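Local coordinates for mitochondrial dynamics protein MID49 (Mus musculus, PDB 4WOY), which is required for mitochondrial fission, recruiting the fission mediator dynamin-related protein 1 to the mitochondrial surface and regulating its GTPase activity, at residues D189-A194 and L206-P211; L71-E76 and V178-P183; W82-G87 and R96-R101; A66-L71 and E173-V178. The protein carries 1 engineered substitution. One frame throughout, in Å; residues are numbered along the deposited sequence.

Contact 1 of 4, residues D189-A194 and L206-P211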
# COMPACT_ATOMS: atom_id res chain seq x y z
N ASP A 189 9.61 9.94 4.20
CA ASP A 189 9.59 8.51 4.44
C ASP A 189 9.07 7.68 3.28
O ASP A 189 8.64 6.55 3.49
CB ASP A 189 8.77 8.24 5.70
CG ASP A 189 9.48 8.70 6.96
OD1 ASP A 189 10.68 8.39 7.12
OD2 ASP A 189 8.85 9.42 7.77
N ARG A 190 9.11 8.20 2.06
CA ARG A 190 8.71 7.41 0.89
C ARG A 190 9.64 6.20 0.73
O ARG A 190 10.77 6.21 1.21
CB ARG A 190 8.71 8.26 -0.37
CG ARG A 190 10.08 8.69 -0.82
CD ARG A 190 9.99 9.62 -2.00
NE ARG A 190 9.24 10.82 -1.66
CZ ARG A 190 8.62 11.58 -2.55
NH1 ARG A 190 8.66 11.24 -3.83
NH2 ARG A 190 7.95 12.66 -2.16
N LEU A 191 9.17 5.13 0.09
CA LEU A 191 9.95 3.90 -0.01
C LEU A 191 10.00 3.41 -1.44
O LEU A 191 9.22 3.85 -2.30
CB LEU A 191 9.38 2.80 0.89
CG LEU A 191 9.37 3.11 2.40
CD1 LEU A 191 8.58 2.06 3.21
CD2 LEU A 191 10.80 3.25 2.96
N LEU A 192 10.93 2.50 -1.69
CA LEU A 192 10.89 1.68 -2.88
C LEU A 192 10.62 0.26 -2.42
O LEU A 192 11.26 -0.21 -1.47
CB LEU A 192 12.22 1.74 -3.64
CG LEU A 192 12.73 3.14 -3.94
CD1 LEU A 192 14.10 3.07 -4.61
CD2 LEU A 192 11.72 3.88 -4.76
N LEU A 193 9.69 -0.42 -3.09
CA LEU A 193 9.37 -1.79 -2.74
C LEU A 193 9.87 -2.76 -3.78
O LEU A 193 9.80 -2.49 -4.97
CB LEU A 193 7.86 -1.98 -2.59
CG LEU A 193 6.93 -0.94 -1.97
CD1 LEU A 193 5.53 -1.18 -2.47
CD2 LEU A 193 6.94 -1.07 -0.47
N ALA A 194 10.33 -3.91 -3.33
CA ALA A 194 10.54 -5.02 -4.22
C ALA A 194 9.18 -5.66 -4.50
O ALA A 194 8.78 -6.61 -3.84
CB ALA A 194 11.49 -6.04 -3.58
N LEU A 206 9.42 -0.64 -7.00
CA LEU A 206 8.19 0.13 -7.13
C LEU A 206 8.18 1.27 -6.09
O LEU A 206 8.48 1.09 -4.90
CB LEU A 206 7.00 -0.80 -6.95
CG LEU A 206 5.61 -0.24 -7.19
CD1 LEU A 206 5.41 -0.09 -8.69
CD2 LEU A 206 4.60 -1.15 -6.60
N GLN A 207 7.83 2.47 -6.52
CA GLN A 207 7.76 3.57 -5.59
C GLN A 207 6.55 3.40 -4.69
O GLN A 207 5.44 3.13 -5.15
CB GLN A 207 7.65 4.91 -6.31
CG GLN A 207 7.54 6.08 -5.35
CD GLN A 207 7.34 7.40 -6.07
OE1 GLN A 207 6.40 7.57 -6.85
NE2 GLN A 207 8.25 8.34 -5.82
N ASP A 208 6.77 3.60 -3.40
CA ASP A 208 5.69 3.55 -2.45
C ASP A 208 5.53 4.90 -1.77
O ASP A 208 6.38 5.30 -0.97
CB ASP A 208 5.96 2.47 -1.41
CG ASP A 208 4.93 2.48 -0.29
OD1 ASP A 208 3.74 2.69 -0.61
OD2 ASP A 208 5.32 2.31 0.89
N LEU A 209 4.46 5.61 -2.11
CA LEU A 209 4.19 6.93 -1.52
C LEU A 209 3.29 6.86 -0.28
O LEU A 209 2.96 7.89 0.31
CB LEU A 209 3.56 7.87 -2.55
CG LEU A 209 4.49 8.22 -3.72
CD1 LEU A 209 3.83 9.15 -4.76
CD2 LEU A 209 5.82 8.80 -3.21
N TYR A 210 2.91 5.65 0.12
CA TYR A 210 1.95 5.50 1.21
C TYR A 210 2.38 6.24 2.52
O TYR A 210 1.57 6.98 3.08
CB TYR A 210 1.69 4.00 1.49
CG TYR A 210 0.86 3.77 2.73
CD1 TYR A 210 -0.54 3.74 2.65
CD2 TYR A 210 1.46 3.61 3.97
CE1 TYR A 210 -1.31 3.54 3.78
CE2 TYR A 210 0.70 3.42 5.10
CZ TYR A 210 -0.68 3.38 5.00
OH TYR A 210 -1.42 3.20 6.14
N PRO A 211 3.63 6.08 2.99
CA PRO A 211 4.02 6.79 4.23
C PRO A 211 3.95 8.31 4.13
O PRO A 211 3.61 8.98 5.10
CB PRO A 211 5.48 6.35 4.45
CG PRO A 211 5.59 5.04 3.73
CD PRO A 211 4.74 5.23 2.49
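Leu191 and Asp208 pair backbone to backbone, as do Leu193 and Leu206, and together they form the two hydrogen-bonded pairs of an antiparallel beta hairpin. Leu191 N gives to Asp208 O at 3.0 Å, and Asp208 N returns the bond to Leu191 O with an N-H...O angle of 168°. The second pair is closed in both directions as well, Leu193 N reaching Leu206 O at 2.6 Å and Leu206 N reaching Leu193 O. Between them, the non-hydrogen-bonded pair of Leu192 and Gln207 adds a CA-H...O contact, Leu192 CA to Leu206 O; the amide N-H of Leu192 is used by Val182 of the strand beyond.

Asp208 CB lies 3.6 Å from Leu193 CG, the two side chains crossing at a slant on the face they share with Leu191 and Leu206. The first torsion of Asp208 puts CG anti to the backbone N (chi1 174°). OD1 accepts from Tyr210 N at 3.2 Å, met from 65° above the carboxylate plane, which caps the start of helix 210-224. OD2 forms a salt bridge with Arg70.

On the loop side, Leu209 CD2 sits 3.8 Å above the guanidinium plane of Arg190, offset toward its rim, while Arg190 NH2 forms a salt bridge with Asp188. Gln207 OE1 is bonded to Asn297 ND2. Pro211 CB packs against Asp189 O at 3.3 Å. The buried carboxylate of Asp208, held by Tyr210 N at OD1 and by Arg70 at OD2, would be expected to favour its charged form and ties the hairpin to the helix that follows.

Contact 2 of 4, residues L71-E76 and V178-P183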
# COMPACT_ATOMS: atom_id res chain seq x y z
N LEU A 71 3.92 -5.66 5.96
CA LEU A 71 5.03 -6.18 6.74
C LEU A 71 6.31 -5.73 6.02
O LEU A 71 6.71 -6.29 4.98
CB LEU A 71 4.92 -7.69 6.86
CG LEU A 71 5.74 -8.31 7.99
CD1 LEU A 71 5.39 -7.60 9.28
CD2 LEU A 71 5.47 -9.80 8.10
N LEU A 72 6.92 -4.68 6.57
CA LEU A 72 8.08 -4.04 5.97
C LEU A 72 9.35 -4.75 6.43
O LEU A 72 9.55 -4.92 7.62
CB LEU A 72 8.17 -2.57 6.36
CG LEU A 72 7.02 -1.64 6.01
CD1 LEU A 72 7.47 -0.19 6.11
CD2 LEU A 72 6.48 -1.96 4.62
N ALA A 73 10.16 -5.18 5.46
CA ALA A 73 11.49 -5.74 5.72
C ALA A 73 12.55 -4.83 5.07
O ALA A 73 12.81 -4.93 3.87
CB ALA A 73 11.59 -7.18 5.19
N PRO A 74 13.11 -3.90 5.86
CA PRO A 74 14.05 -2.91 5.29
C PRO A 74 15.43 -3.48 5.00
O PRO A 74 16.05 -4.10 5.86
CB PRO A 74 14.12 -1.82 6.36
CG PRO A 74 13.72 -2.50 7.64
CD PRO A 74 12.74 -3.58 7.25
N LEU A 75 15.91 -3.27 3.78
CA LEU A 75 17.27 -3.60 3.43
C LEU A 75 18.17 -2.55 4.04
O LEU A 75 17.82 -1.36 4.03
CB LEU A 75 17.46 -3.63 1.91
CG LEU A 75 16.96 -4.85 1.14
CD1 LEU A 75 15.45 -4.81 0.94
CD2 LEU A 75 17.73 -4.95 -0.17
N GLU A 76 19.29 -2.96 4.64
CA GLU A 76 20.25 -1.96 5.10
C GLU A 76 21.36 -1.85 4.06
O GLU A 76 22.25 -2.69 4.01
CB GLU A 76 20.82 -2.31 6.47
CG GLU A 76 19.75 -2.26 7.55
CD GLU A 76 20.19 -2.76 8.90
OE1 GLU A 76 21.30 -3.35 9.01
OE2 GLU A 76 19.42 -2.55 9.85
N VAL A 178 4.29 -8.98 2.48
CA VAL A 178 5.69 -8.92 2.89
C VAL A 178 6.43 -8.03 1.92
O VAL A 178 6.56 -8.37 0.74
CB VAL A 178 6.34 -10.29 2.93
CG1 VAL A 178 7.75 -10.17 3.44
CG2 VAL A 178 5.52 -11.24 3.80
N LEU A 179 6.90 -6.88 2.41
CA LEU A 179 7.50 -5.88 1.55
C LEU A 179 8.96 -5.62 1.87
O LEU A 179 9.27 -5.02 2.91
CB LEU A 179 6.73 -4.57 1.64
CG LEU A 179 5.24 -4.63 1.32
CD1 LEU A 179 4.56 -3.38 1.85
CD2 LEU A 179 5.02 -4.78 -0.20
N MET A 180 9.85 -6.05 0.98
CA MET A 180 11.27 -5.67 1.11
C MET A 180 11.44 -4.24 0.61
O MET A 180 11.04 -3.92 -0.50
CB MET A 180 12.19 -6.63 0.34
CG MET A 180 12.38 -8.00 1.02
SD MET A 180 13.27 -9.21 0.03
CE MET A 180 12.24 -9.34 -1.43
N VAL A 181 11.98 -3.36 1.44
CA VAL A 181 11.96 -1.95 1.12
C VAL A 181 13.32 -1.29 1.27
O VAL A 181 14.16 -1.75 2.07
CB VAL A 181 10.90 -1.22 1.98
CG1 VAL A 181 9.52 -1.85 1.79
CG2 VAL A 181 11.28 -1.24 3.46
N VAL A 182 13.56 -0.25 0.46
CA VAL A 182 14.72 0.64 0.62
C VAL A 182 14.19 2.10 0.78
O VAL A 182 13.08 2.40 0.29
CB VAL A 182 15.73 0.53 -0.57
CG1 VAL A 182 16.13 -0.92 -0.82
CG2 VAL A 182 15.16 1.09 -1.81
N PRO A 183 14.98 3.00 1.43
CA PRO A 183 14.51 4.35 1.83
C PRO A 183 14.07 5.36 0.75
O PRO A 183 13.36 6.29 1.12
CB PRO A 183 15.71 4.92 2.59
CG PRO A 183 16.39 3.73 3.16
CD PRO A 183 16.25 2.66 2.09
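Leu71 and Leu179 open a run of four backbone hydrogen bonds that alternate in direction between the two strands. Leu179 N gives to Leu71 O at 2.6 Å, and Ala73 N to Leu179 O at an N-H...O angle of 178°. Val181 N then reaches Ala73 O at 3.0 Å, and Leu75 N closes the run on Val181 O.

Weaker CA-H...O contacts accompany them on the same carbonyls; the shortest joins Met180 CA to Ala73 O at 3.2 Å. This is parallel pairing, the N-to-C directions of the short strands lying 37° apart, at the middle of the mixed sheet of a nucleotidyltransferase-like domain. The strands are neighbours in the sheet although 101 residues of chain lie between the two segments.

Apolar packing divides between the sheet faces. On the face of Leu72, Leu179, Pro74 and Val181, Leu72 CD2 meets Leu179 CD1 at 3.7 Å, and Val181 CG2 lies 3.7 Å from Pro74 CA. Val181 CG1, anti to the carbonyl carbon (chi1 -57°), touches Leu72 CD2. The same face reaches strand 191-193 through Leu72 on Leu191 and Val181 on Leu193.

On the other face Ala73 CB faces Met180 CG, while Val178 and Met180 rest on helix 126-139. Just beyond the end of strand 71-74, Leu75 CD1 approaches Met180 CB at 3.8 Å, and Leu75 CB touches Val182 CG1.

Contact 3 of 4, residues W82-G87 and R96-R101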
# COMPACT_ATOMS: atom_id res chain seq x y z
N TRP A 82 25.38 2.81 -3.13
CA TRP A 82 24.16 2.62 -3.90
C TRP A 82 23.53 3.96 -4.19
O TRP A 82 23.56 4.86 -3.35
CB TRP A 82 23.17 1.72 -3.16
CG TRP A 82 23.75 0.41 -2.73
CD1 TRP A 82 24.37 0.13 -1.54
CD2 TRP A 82 23.77 -0.80 -3.51
NE1 TRP A 82 24.76 -1.20 -1.53
CE2 TRP A 82 24.41 -1.78 -2.72
CE3 TRP A 82 23.31 -1.15 -4.79
CZ2 TRP A 82 24.61 -3.10 -3.18
CZ3 TRP A 82 23.49 -2.47 -5.24
CH2 TRP A 82 24.14 -3.42 -4.43
N SER A 83 22.96 4.07 -5.38
CA SER A 83 22.42 5.33 -5.87
C SER A 83 21.05 5.09 -6.47
O SER A 83 20.77 4.02 -6.95
CB SER A 83 23.38 5.95 -6.89
OG SER A 83 22.73 6.95 -7.65
N LEU A 84 20.18 6.07 -6.43
CA LEU A 84 18.84 5.92 -6.95
C LEU A 84 18.77 6.48 -8.34
O LEU A 84 19.35 7.52 -8.62
CB LEU A 84 17.82 6.64 -6.08
CG LEU A 84 17.85 6.12 -4.65
CD1 LEU A 84 16.77 6.81 -3.86
CD2 LEU A 84 17.70 4.60 -4.62
N VAL A 85 18.09 5.76 -9.20
CA VAL A 85 17.81 6.26 -10.53
C VAL A 85 16.31 6.16 -10.76
O VAL A 85 15.72 5.08 -10.73
CB VAL A 85 18.59 5.46 -11.58
CG1 VAL A 85 18.38 6.06 -12.95
CG2 VAL A 85 20.07 5.48 -11.23
N PRO A 86 15.66 7.31 -10.98
CA PRO A 86 14.20 7.31 -11.20
C PRO A 86 13.83 6.57 -12.48
O PRO A 86 14.46 6.81 -13.51
CB PRO A 86 13.87 8.79 -11.30
CG PRO A 86 15.00 9.44 -10.62
CD PRO A 86 16.20 8.67 -10.93
N GLY A 87 12.82 5.69 -12.40
CA GLY A 87 12.45 4.86 -13.54
C GLY A 87 12.17 5.63 -14.83
O GLY A 87 12.38 5.11 -15.91
N ARG A 96 6.43 5.06 -12.36
CA ARG A 96 6.04 4.32 -11.14
C ARG A 96 7.21 3.61 -10.48
O ARG A 96 7.07 3.13 -9.35
CB ARG A 96 4.96 3.27 -11.45
CG ARG A 96 3.61 3.82 -11.84
CD ARG A 96 2.72 2.69 -12.31
NE ARG A 96 1.69 3.14 -13.25
CZ ARG A 96 0.38 3.22 -12.98
NH1 ARG A 96 -0.08 2.89 -11.77
NH2 ARG A 96 -0.46 3.64 -13.91
N CYS A 97 8.35 3.53 -11.16
CA CYS A 97 9.47 2.70 -10.68
C CYS A 97 10.77 3.46 -10.46
O CYS A 97 10.92 4.61 -10.83
CB CYS A 97 9.76 1.55 -11.65
SG CYS A 97 8.40 0.44 -11.94
N TRP A 98 11.73 2.77 -9.86
CA TRP A 98 13.04 3.34 -9.57
C TRP A 98 14.11 2.25 -9.66
O TRP A 98 13.83 1.07 -9.35
CB TRP A 98 13.04 3.98 -8.17
CG TRP A 98 12.48 5.38 -8.11
CD1 TRP A 98 11.17 5.78 -8.27
CD2 TRP A 98 13.23 6.58 -7.87
NE1 TRP A 98 11.07 7.15 -8.16
CE2 TRP A 98 12.31 7.66 -7.91
CE3 TRP A 98 14.58 6.84 -7.64
CZ2 TRP A 98 12.71 8.97 -7.71
CZ3 TRP A 98 14.97 8.16 -7.43
CH2 TRP A 98 14.04 9.20 -7.46
N ALA A 99 15.31 2.61 -10.11
CA ALA A 99 16.42 1.65 -10.13
C ALA A 99 17.36 1.93 -8.97
O ALA A 99 17.46 3.05 -8.49
CB ALA A 99 17.17 1.67 -11.44
N VAL A 100 18.01 0.88 -8.51
CA VAL A 100 18.98 0.97 -7.44
C VAL A 100 20.33 0.56 -8.05
O VAL A 100 20.56 -0.61 -8.38
CB VAL A 100 18.57 0.07 -6.21
CG1 VAL A 100 19.57 0.20 -5.10
CG2 VAL A 100 17.19 0.43 -5.70
N ARG A 101 21.21 1.55 -8.22
CA ARG A 101 22.46 1.40 -8.96
C ARG A 101 23.62 1.13 -8.01
O ARG A 101 23.85 1.86 -7.05
CB ARG A 101 22.75 2.68 -9.77
CG ARG A 101 23.93 2.59 -10.74
CD ARG A 101 24.33 3.99 -11.27
NE ARG A 101 23.54 4.40 -12.42
CZ ARG A 101 23.22 5.66 -12.70
NH1 ARG A 101 23.60 6.66 -11.90
NH2 ARG A 101 22.50 5.93 -13.79
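Pro86 and Trp98 meet ring to ring near the turn end of an antiparallel beta hairpin, strands 82-86 and 97-102, at an outer part of the nucleotidyltransferase-like domain's mixed sheet. The axes of the short strands approach to 4.5 Å.

Across the two segments, the hydrogen bonds are all backbone to backbone. Ser83 pairs with Arg101 in both directions, and Val85 with Ala99 likewise, the shorter bond of that pair being Ala99 N to Val85 O at 2.6 Å. Beyond them Gly87 N reaches Cys97 O at 2.7 Å, but with an N-H...O angle of only 140°. Gly87 thus lies against Cys97 with its backbone.

Aromatic and apolar contacts gather on the face of Leu84, Pro86, Trp98 and Val100. Pro86 CG forms a CH-pi contact, 3.6 Å from the centroid of the Trp98 six-membered ring and 24° off its normal, and Pro86 CA lies over the centre of the indole. Leu84 CB comes instead to the edge of the indole, near its plane, 3.5 Å from CZ3. Both Leu84 and Trp98 also touch Leu192 of the neighbouring hairpin. Set apart at the start of its strand, Trp82 brings CE3 to 4.0 Å from Val100 CG1, and its NE1 is hydrogen-bonded to Glu78.

On the opposite face the flat guanidinium of Arg101 lies over Val85. The chain bends at chi3 (-85°), which turns NE out of the extended line; Val85 CG2 sits 3.4 Å from the guanidinium plane, over its centre, and 3.5 Å from Arg101 CZ.

Contact 4 of 4, residues A66-L71 and E173-V178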
# COMPACT_ATOMS: atom_id res chain seq x y z
N ALA A 66 -9.47 -4.21 6.29
CA ALA A 66 -10.08 -4.08 4.96
C ALA A 66 -9.00 -4.13 3.91
O ALA A 66 -9.14 -4.82 2.90
CB ALA A 66 -10.85 -2.78 4.85
N GLU A 67 -7.91 -3.41 4.17
CA GLU A 67 -6.74 -3.42 3.31
C GLU A 67 -5.72 -4.43 3.81
O GLU A 67 -5.81 -4.95 4.94
CB GLU A 67 -6.07 -2.04 3.29
CG GLU A 67 -7.00 -0.91 2.97
CD GLU A 67 -7.49 -0.97 1.56
OE1 GLU A 67 -6.71 -1.40 0.68
OE2 GLU A 67 -8.64 -0.54 1.31
N HIS A 68 -4.72 -4.69 2.97
CA HIS A 68 -3.57 -5.49 3.38
C HIS A 68 -2.91 -4.87 4.59
O HIS A 68 -3.03 -3.66 4.85
CB HIS A 68 -2.53 -5.59 2.26
CG HIS A 68 -2.96 -6.46 1.12
ND1 HIS A 68 -4.14 -7.16 1.13
CD2 HIS A 68 -2.36 -6.73 -0.07
CE1 HIS A 68 -4.26 -7.83 -0.01
NE2 HIS A 68 -3.19 -7.59 -0.74
N VAL A 69 -2.23 -5.71 5.35
CA VAL A 69 -1.39 -5.26 6.43
C VAL A 69 0.05 -5.34 5.93
O VAL A 69 0.53 -6.41 5.51
CB VAL A 69 -1.62 -6.11 7.68
CG1 VAL A 69 -0.70 -5.64 8.83
CG2 VAL A 69 -3.10 -6.09 8.05
N ARG A 70 0.74 -4.20 5.93
CA ARG A 70 2.11 -4.16 5.43
C ARG A 70 3.08 -4.76 6.44
O ARG A 70 3.03 -4.46 7.64
CB ARG A 70 2.51 -2.73 5.05
CG ARG A 70 1.31 -1.88 4.67
CD ARG A 70 1.60 -0.86 3.57
NE ARG A 70 2.82 -0.11 3.79
CZ ARG A 70 3.42 0.60 2.84
NH1 ARG A 70 2.90 0.66 1.62
NH2 ARG A 70 4.54 1.24 3.11
N LEU A 71 3.92 -5.66 5.96
CA LEU A 71 5.03 -6.18 6.74
C LEU A 71 6.31 -5.73 6.02
O LEU A 71 6.71 -6.29 4.98
CB LEU A 71 4.92 -7.69 6.86
CG LEU A 71 5.74 -8.31 7.99
CD1 LEU A 71 5.39 -7.60 9.28
CD2 LEU A 71 5.47 -9.80 8.10
N GLU A 173 -10.21 -12.22 9.42
CA GLU A 173 -9.41 -12.77 8.34
C GLU A 173 -8.53 -11.66 7.87
O GLU A 173 -9.03 -10.54 7.76
CB GLU A 173 -10.27 -13.24 7.18
CG GLU A 173 -10.86 -14.61 7.32
CD GLU A 173 -11.87 -14.90 6.22
OE1 GLU A 173 -12.37 -13.94 5.60
OE2 GLU A 173 -12.20 -16.09 5.99
N PHE A 174 -7.26 -11.91 7.54
CA PHE A 174 -6.53 -10.87 6.81
C PHE A 174 -5.25 -11.30 6.09
O PHE A 174 -4.77 -12.42 6.22
CB PHE A 174 -6.20 -9.69 7.72
CG PHE A 174 -5.25 -10.01 8.82
CD1 PHE A 174 -5.72 -10.50 10.02
CD2 PHE A 174 -3.90 -9.80 8.67
CE1 PHE A 174 -4.86 -10.77 11.06
CE2 PHE A 174 -3.02 -10.08 9.70
CZ PHE A 174 -3.51 -10.56 10.89
N THR A 175 -4.70 -10.35 5.34
CA THR A 175 -3.56 -10.59 4.49
C THR A 175 -2.35 -9.75 4.89
O THR A 175 -2.47 -8.56 5.15
CB THR A 175 -3.91 -10.29 3.05
OG1 THR A 175 -5.04 -11.08 2.68
CG2 THR A 175 -2.74 -10.62 2.13
N LEU A 176 -1.18 -10.39 4.95
CA LEU A 176 0.06 -9.68 5.18
C LEU A 176 0.79 -9.54 3.84
O LEU A 176 0.96 -10.52 3.10
CB LEU A 176 0.94 -10.40 6.19
CG LEU A 176 0.56 -10.30 7.67
CD1 LEU A 176 1.21 -11.43 8.45
CD2 LEU A 176 0.94 -8.96 8.29
N ALA A 177 1.18 -8.32 3.50
CA ALA A 177 2.03 -8.13 2.33
C ALA A 177 3.46 -7.99 2.81
O ALA A 177 3.81 -7.02 3.49
CB ALA A 177 1.60 -6.90 1.52
N VAL A 178 4.29 -8.98 2.48
CA VAL A 178 5.69 -8.92 2.89
C VAL A 178 6.43 -8.03 1.92
O VAL A 178 6.56 -8.37 0.74
CB VAL A 178 6.34 -10.29 2.93
CG1 VAL A 178 7.75 -10.17 3.44
CG2 VAL A 178 5.52 -11.24 3.80
O HOH W 1 -6.12 -7.95 5.03
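Phe174 and Val69 touch through a ring carbon and a methyl: Val69 CG2 is 3.8 Å from Phe174 CD2, approaching the ring at a slant. Phe174 CG lies between the backbone N and the carbonyl carbon (chi1 66°), and the ring also packs on Leu165 of strand 162-166.

At Thr175 the backbone N donates to a water at 2.8 Å, and that water donates in turn to Glu67 O, bridging the two segments. Thr175 O then accepts from Val69 N at 2.9 Å. The Thr175 CG2 methyl sits over one face of the His68 imidazole, offset toward the rim, 4.0 Å from the ring centroid and 19° off the normal, the two side chains running side by side in the same direction.

Leu176 follows on the face of Val69 and Leu71. Its CD2 packs 3.7 Å from Val69 CG1, and the side chain continues onto Ala28 and Ile31 of helix 18-42.

Ala177 is bonded on both sides of its residue: N gives to Val69 O at 2.8 Å, and O accepts from Leu71 N at the same length. Beside it Arg70 turns to the face of Ala177, its guanidinium engaged by Asp208.

Val178 ends the segment opposite Leu71. Parallel strands with helix 18-42 packed along one face are consistent with the nucleotidyltransferase-like fold to which the MID51-like C-terminal domain belongs.

All four contacts belong to one mixed sheet. Contacts 2 and 4 are consecutive lengths of the same parallel strand pair, sharing Leu71 and Val178, with centres about 15 Å apart. Contact 1 adjoins contact 2, centre to centre about 9 Å: Leu192 N lies 2.9 Å from Val182 O and Ala194 N 2.9 Å from Met180 O, both probable hydrogen bonds. Contact 3 continues the sheet beyond contact 1, where Gln207 N lies 3.0 Å from Arg96 O. Contacts 3 and 4 are farthest apart, centres about 26 Å, without touching. A salt bridge of 2.6 Å, Arg70 NH2 to Asp208 OD2, directly connects contacts 4 and 1.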